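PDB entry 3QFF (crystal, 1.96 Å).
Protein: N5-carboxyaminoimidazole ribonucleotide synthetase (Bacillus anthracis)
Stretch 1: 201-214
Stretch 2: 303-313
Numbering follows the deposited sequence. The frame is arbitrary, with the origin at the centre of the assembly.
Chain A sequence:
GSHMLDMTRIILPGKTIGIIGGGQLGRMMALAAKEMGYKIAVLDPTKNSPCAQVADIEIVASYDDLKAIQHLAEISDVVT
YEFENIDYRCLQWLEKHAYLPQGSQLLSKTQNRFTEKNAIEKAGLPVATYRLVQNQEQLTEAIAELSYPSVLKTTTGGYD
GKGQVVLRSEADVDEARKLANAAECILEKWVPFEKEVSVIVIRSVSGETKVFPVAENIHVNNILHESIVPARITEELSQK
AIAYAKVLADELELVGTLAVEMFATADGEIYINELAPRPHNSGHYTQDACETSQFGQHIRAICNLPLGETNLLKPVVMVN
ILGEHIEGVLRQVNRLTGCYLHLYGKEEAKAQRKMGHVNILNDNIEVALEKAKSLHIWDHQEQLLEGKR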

# COMPACT_ATOMS: atom_id res chain seq x y z
N VAL A 201 1.76 -2.65 -19.05
CA VAL A 201 1.32 -4.04 -19.20
C VAL A 201 2.17 -4.97 -18.32
O VAL A 201 3.38 -4.76 -18.12
N ILE A 202 1.51 -5.98 -17.76
CA ILE A 202 2.15 -6.93 -16.87
C ILE A 202 2.01 -8.32 -17.44
O ILE A 202 0.90 -8.70 -17.84
N ARG A 203 3.10 -9.08 -17.47
CA ARG A 203 3.04 -10.47 -17.92
C ARG A 203 3.83 -11.34 -16.96
O ARG A 203 5.01 -11.08 -16.72
N SER A 204 3.17 -12.34 -16.39
CA SER A 204 3.83 -13.20 -15.40
C SER A 204 4.73 -14.25 -16.04
O SER A 204 4.67 -14.48 -17.25
N VAL A 205 5.55 -14.89 -15.21
CA VAL A 205 6.43 -15.98 -15.62
C VAL A 205 5.64 -17.04 -16.41
O VAL A 205 6.11 -17.52 -17.45
N SER A 206 4.43 -17.36 -15.95
CA SER A 206 3.60 -18.37 -16.61
C SER A 206 2.80 -17.85 -17.82
O SER A 206 2.07 -18.62 -18.45
N GLY A 207 2.92 -16.56 -18.13
CA GLY A 207 2.24 -15.97 -19.28
C GLY A 207 0.87 -15.33 -19.05
O GLY A 207 0.24 -14.90 -20.01
N GLU A 208 0.41 -15.25 -17.80
CA GLU A 208 -0.79 -14.44 -17.50
C GLU A 208 -0.50 -12.96 -17.78
O GLU A 208 0.57 -12.48 -17.43
N THR A 209 -1.44 -12.26 -18.42
CA THR A 209 -1.24 -10.85 -18.79
C THR A 209 -2.32 -9.98 -18.17
O THR A 209 -3.47 -10.39 -18.04
N LYS A 210 -1.93 -8.77 -17.76
CA LYS A 210 -2.89 -7.75 -17.34
C LYS A 210 -2.43 -6.44 -17.91
O LYS A 210 -1.22 -6.20 -18.02
N VAL A 211 -3.38 -5.58 -18.26
CA VAL A 211 -3.06 -4.25 -18.78
C VAL A 211 -3.76 -3.21 -17.90
O VAL A 211 -4.93 -3.36 -17.51
N PHE A 212 -3.02 -2.17 -17.57
CA PHE A 212 -3.58 -1.04 -16.84
C PHE A 212 -4.26 -0.06 -17.80
O PHE A 212 -4.03 -0.12 -19.01
N PRO A 213 -5.11 0.83 -17.26
CA PRO A 213 -5.82 1.78 -18.14
C PRO A 213 -4.85 2.77 -18.78
O PRO A 213 -3.77 3.04 -18.22
N VAL A 214 -5.23 3.33 -19.92
CA VAL A 214 -4.44 4.33 -20.60
C VAL A 214 -4.32 5.62 -19.77
O VAL A 214 -5.31 6.18 -19.34
N CYS A 303 7.40 -13.45 -9.29
CA CYS A 303 7.28 -14.56 -8.35
C CYS A 303 6.32 -15.62 -8.87
O CYS A 303 6.18 -16.69 -8.26
N ASN A 304 5.65 -15.33 -9.99
CA ASN A 304 4.67 -16.23 -10.62
C ASN A 304 3.47 -16.51 -9.71
O ASN A 304 3.01 -17.65 -9.58
N LEU A 305 2.98 -15.47 -9.05
CA LEU A 305 1.70 -15.55 -8.34
C LEU A 305 0.60 -15.11 -9.30
O LEU A 305 0.88 -14.47 -10.33
N PRO A 306 -0.66 -15.44 -9.00
CA PRO A 306 -1.73 -14.92 -9.86
C PRO A 306 -1.69 -13.38 -9.88
O PRO A 306 -1.41 -12.75 -8.84
N LEU A 307 -1.95 -12.79 -11.04
CA LEU A 307 -1.93 -11.34 -11.15
C LEU A 307 -3.20 -10.76 -10.52
O LEU A 307 -4.24 -11.40 -10.53
N GLY A 308 -3.11 -9.56 -9.97
CA GLY A 308 -4.31 -8.89 -9.46
C GLY A 308 -5.05 -8.14 -10.55
O GLY A 308 -4.57 -8.02 -11.67
N GLU A 309 -6.23 -7.64 -10.22
CA GLU A 309 -7.02 -6.87 -11.19
C GLU A 309 -6.47 -5.46 -11.41
O GLU A 309 -5.81 -4.90 -10.53
N THR A 310 -6.73 -4.88 -12.58
CA THR A 310 -6.18 -3.56 -12.92
C THR A 310 -7.25 -2.49 -13.11
O THR A 310 -6.96 -1.41 -13.66
N ASN A 311 -8.46 -2.79 -12.66
CA ASN A 311 -9.58 -1.86 -12.73
C ASN A 311 -9.26 -0.51 -12.12
O ASN A 311 -8.67 -0.43 -11.03
N LEU A 312 -9.67 0.54 -12.82
CA LEU A 312 -9.60 1.89 -12.31
C LEU A 312 -10.79 2.09 -11.36
O LEU A 312 -11.95 2.04 -11.79
N LEU A 313 -10.49 2.30 -10.08
CA LEU A 313 -11.52 2.42 -9.06
C LEU A 313 -11.96 3.87 -8.82
O LEU A 313 -13.07 4.11 -8.36

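A beta hairpin packs its side chains against an irregular segment that has no strand of its own, in a mixed contact where apolar packing around Leu-307 and Thr-310 is interleaved with polar links. The two stretches bury 729 Å² together.

The strand through Ile-202 pairs with the strand that starts at Thr-209, through backbone hydrogen bonds between Ile-202 and Lys-210, and a type I turn from Ser-204 to Gly-207 joins them. Ile-202, Ser-204, Glu-208 and Lys-210 direct CA-to-CB toward the second stretch, whereas Arg-203 and Thr-209 direct it away.

Leu-307 (chi1 m, chi2 t) points in and loses the most area, 127 Å². Leu-307 CD2 lies 3.9 Å from Ile-202 CG2, and Leu-307 CB lies 3.7 Å from Lys-210 CG. Glu-208 is extended (chi1 t, chi2 t), so Glu-208 OE2 reaches Leu-307 N and accepts a nearly straight hydrogen bond of 2.9 Å. Water 1 joins Glu-208 OE2, Ser-204 OG and Leu-305 O. Water 2 links Glu-208 OE1 to Leu-307 O. The carboxylate thus ties to the irregular backbone both directly and through water.

At the turn, Asn-304 (chi1 t) starts sideways, but its end comes nearer. Asn-304 OD1 accepts a weak hydrogen bond from Ser-206 N at 3.2 Å, and Ser-206 OG lies 3.0 Å from Asn-304 OD1. Val-205 CB packs 3.7 Å from Asn-304 CG.

Thr-310 (chi1 p) also points in. Thr-310 OG1 donates a 2.7 Å hydrogen bond to Val-211 O. Thr-310 CG2 sits over a face of the Phe-212 ring (chi1 m), 3.8 Å from the ring centroid, in a CH-pi contact. Lys-210 NZ forms a salt bridge with Glu-309 OE1 at 3.3 Å; the hydrogen bond within it is weak. Past Phe-212 and Thr-310, Pro-213 CG meets Leu-312 CB at 4.0 Å.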

# COMPACT_ATOMS: atom_id res chain seq x y z
CB VAL A 201 1.27 -4.48 -20.71
CG1 VAL A 201 2.55 -4.12 -21.44
CG2 VAL A 201 0.94 -5.96 -20.84
CB ILE A 202 1.46 -6.97 -15.48
CG1 ILE A 202 1.22 -5.56 -14.92
CG2 ILE A 202 2.25 -7.90 -14.49
CD1 ILE A 202 2.50 -4.74 -14.66
CB ARG A 203 3.57 -10.63 -19.36
CG ARG A 203 3.33 -12.02 -19.93
CD ARG A 203 3.49 -12.07 -21.46
NE ARG A 203 3.44 -13.45 -21.96
CZ ARG A 203 4.46 -14.30 -21.97
NH1 ARG A 203 5.65 -13.94 -21.51
NH2 ARG A 203 4.30 -15.53 -22.45
CB SER A 204 2.79 -13.86 -14.48
OG SER A 204 2.22 -15.02 -15.08
CB VAL A 205 7.12 -16.63 -14.37
CG1 VAL A 205 7.84 -17.93 -14.74
CG2 VAL A 205 8.10 -15.67 -13.76
CB SER A 206 2.66 -19.05 -15.61
OG SER A 206 1.71 -18.13 -15.09
CB GLU A 208 -1.24 -14.62 -16.05
CG GLU A 208 -2.61 -14.01 -15.78
CD GLU A 208 -2.99 -14.05 -14.32
OE1 GLU A 208 -4.13 -13.67 -14.02
OE2 GLU A 208 -2.15 -14.44 -13.47
CB THR A 209 -1.18 -10.67 -20.35
OG1 THR A 209 -0.09 -11.44 -20.86
CG2 THR A 209 -0.93 -9.22 -20.73
CB LYS A 210 -2.98 -7.63 -15.81
CG LYS A 210 -3.57 -8.83 -15.06
CD LYS A 210 -5.08 -8.97 -15.21
CE LYS A 210 -5.48 -10.32 -14.63
NZ LYS A 210 -6.89 -10.64 -14.88
CB VAL A 211 -3.49 -4.10 -20.25
CG1 VAL A 211 -2.88 -2.84 -20.87
CG2 VAL A 211 -3.06 -5.32 -21.05
CB PHE A 212 -2.48 -0.32 -16.05
CG PHE A 212 -2.14 -1.02 -14.78
CD1 PHE A 212 -0.99 -1.82 -14.70
CD2 PHE A 212 -2.95 -0.89 -13.66
CE1 PHE A 212 -0.66 -2.47 -13.51
CE2 PHE A 212 -2.62 -1.53 -12.45
CZ PHE A 212 -1.47 -2.31 -12.38
CB PRO A 213 -6.78 2.54 -17.19
CG PRO A 213 -6.78 1.77 -15.90
CD PRO A 213 -5.51 0.95 -15.85
CB VAL A 214 -5.00 4.69 -22.01
CG1 VAL A 214 -4.02 5.61 -22.73
CG2 VAL A 214 -5.28 3.43 -22.85
CB CYS A 303 6.82 -14.08 -6.97
SG CYS A 303 8.01 -13.04 -6.08
CB ASN A 304 5.35 -17.52 -11.12
CG ASN A 304 4.54 -18.24 -12.19
OD1 ASN A 304 3.71 -17.64 -12.88
ND2 ASN A 304 4.78 -19.55 -12.33
CB LEU A 305 1.71 -14.65 -7.11
CG LEU A 305 2.92 -14.75 -6.18
CD1 LEU A 305 2.82 -13.69 -5.11
CD2 LEU A 305 3.04 -16.16 -5.55
CB PRO A 306 -3.00 -15.39 -9.15
CG PRO A 306 -2.57 -16.63 -8.41
CD PRO A 306 -1.22 -16.23 -7.87
CB LEU A 307 -1.76 -10.90 -12.61
CG LEU A 307 -0.47 -11.35 -13.31
CD1 LEU A 307 -0.41 -10.83 -14.76
CD2 LEU A 307 0.81 -10.95 -12.53
CB GLU A 309 -8.51 -6.86 -10.81
CG GLU A 309 -9.11 -8.28 -10.65
CD GLU A 309 -8.81 -9.20 -11.85
OE1 GLU A 309 -8.91 -8.74 -13.01
OE2 GLU A 309 -8.49 -10.39 -11.64
CB THR A 310 -5.37 -3.61 -14.21
OG1 THR A 310 -6.21 -4.06 -15.26
CG2 THR A 310 -4.17 -4.54 -14.05
CB ASN A 311 -10.79 -2.44 -11.99
CG ASN A 311 -11.26 -3.74 -12.60
OD1 ASN A 311 -11.53 -3.81 -13.80
ND2 ASN A 311 -11.35 -4.78 -11.79
CB LEU A 312 -9.64 2.93 -13.43
CG LEU A 312 -9.42 4.37 -12.94
CD1 LEU A 312 -7.97 4.59 -12.48
CD2 LEU A 312 -9.80 5.38 -13.97
CB LEU A 313 -11.06 1.78 -7.74
CG LEU A 313 -10.75 0.28 -7.78
CD1 LEU A 313 -10.36 -0.22 -6.39
CD2 LEU A 313 -11.92 -0.53 -8.34
O HOH W 1 0.36 -15.24 -12.95
O HOH W 2 -5.19 -13.64 -11.77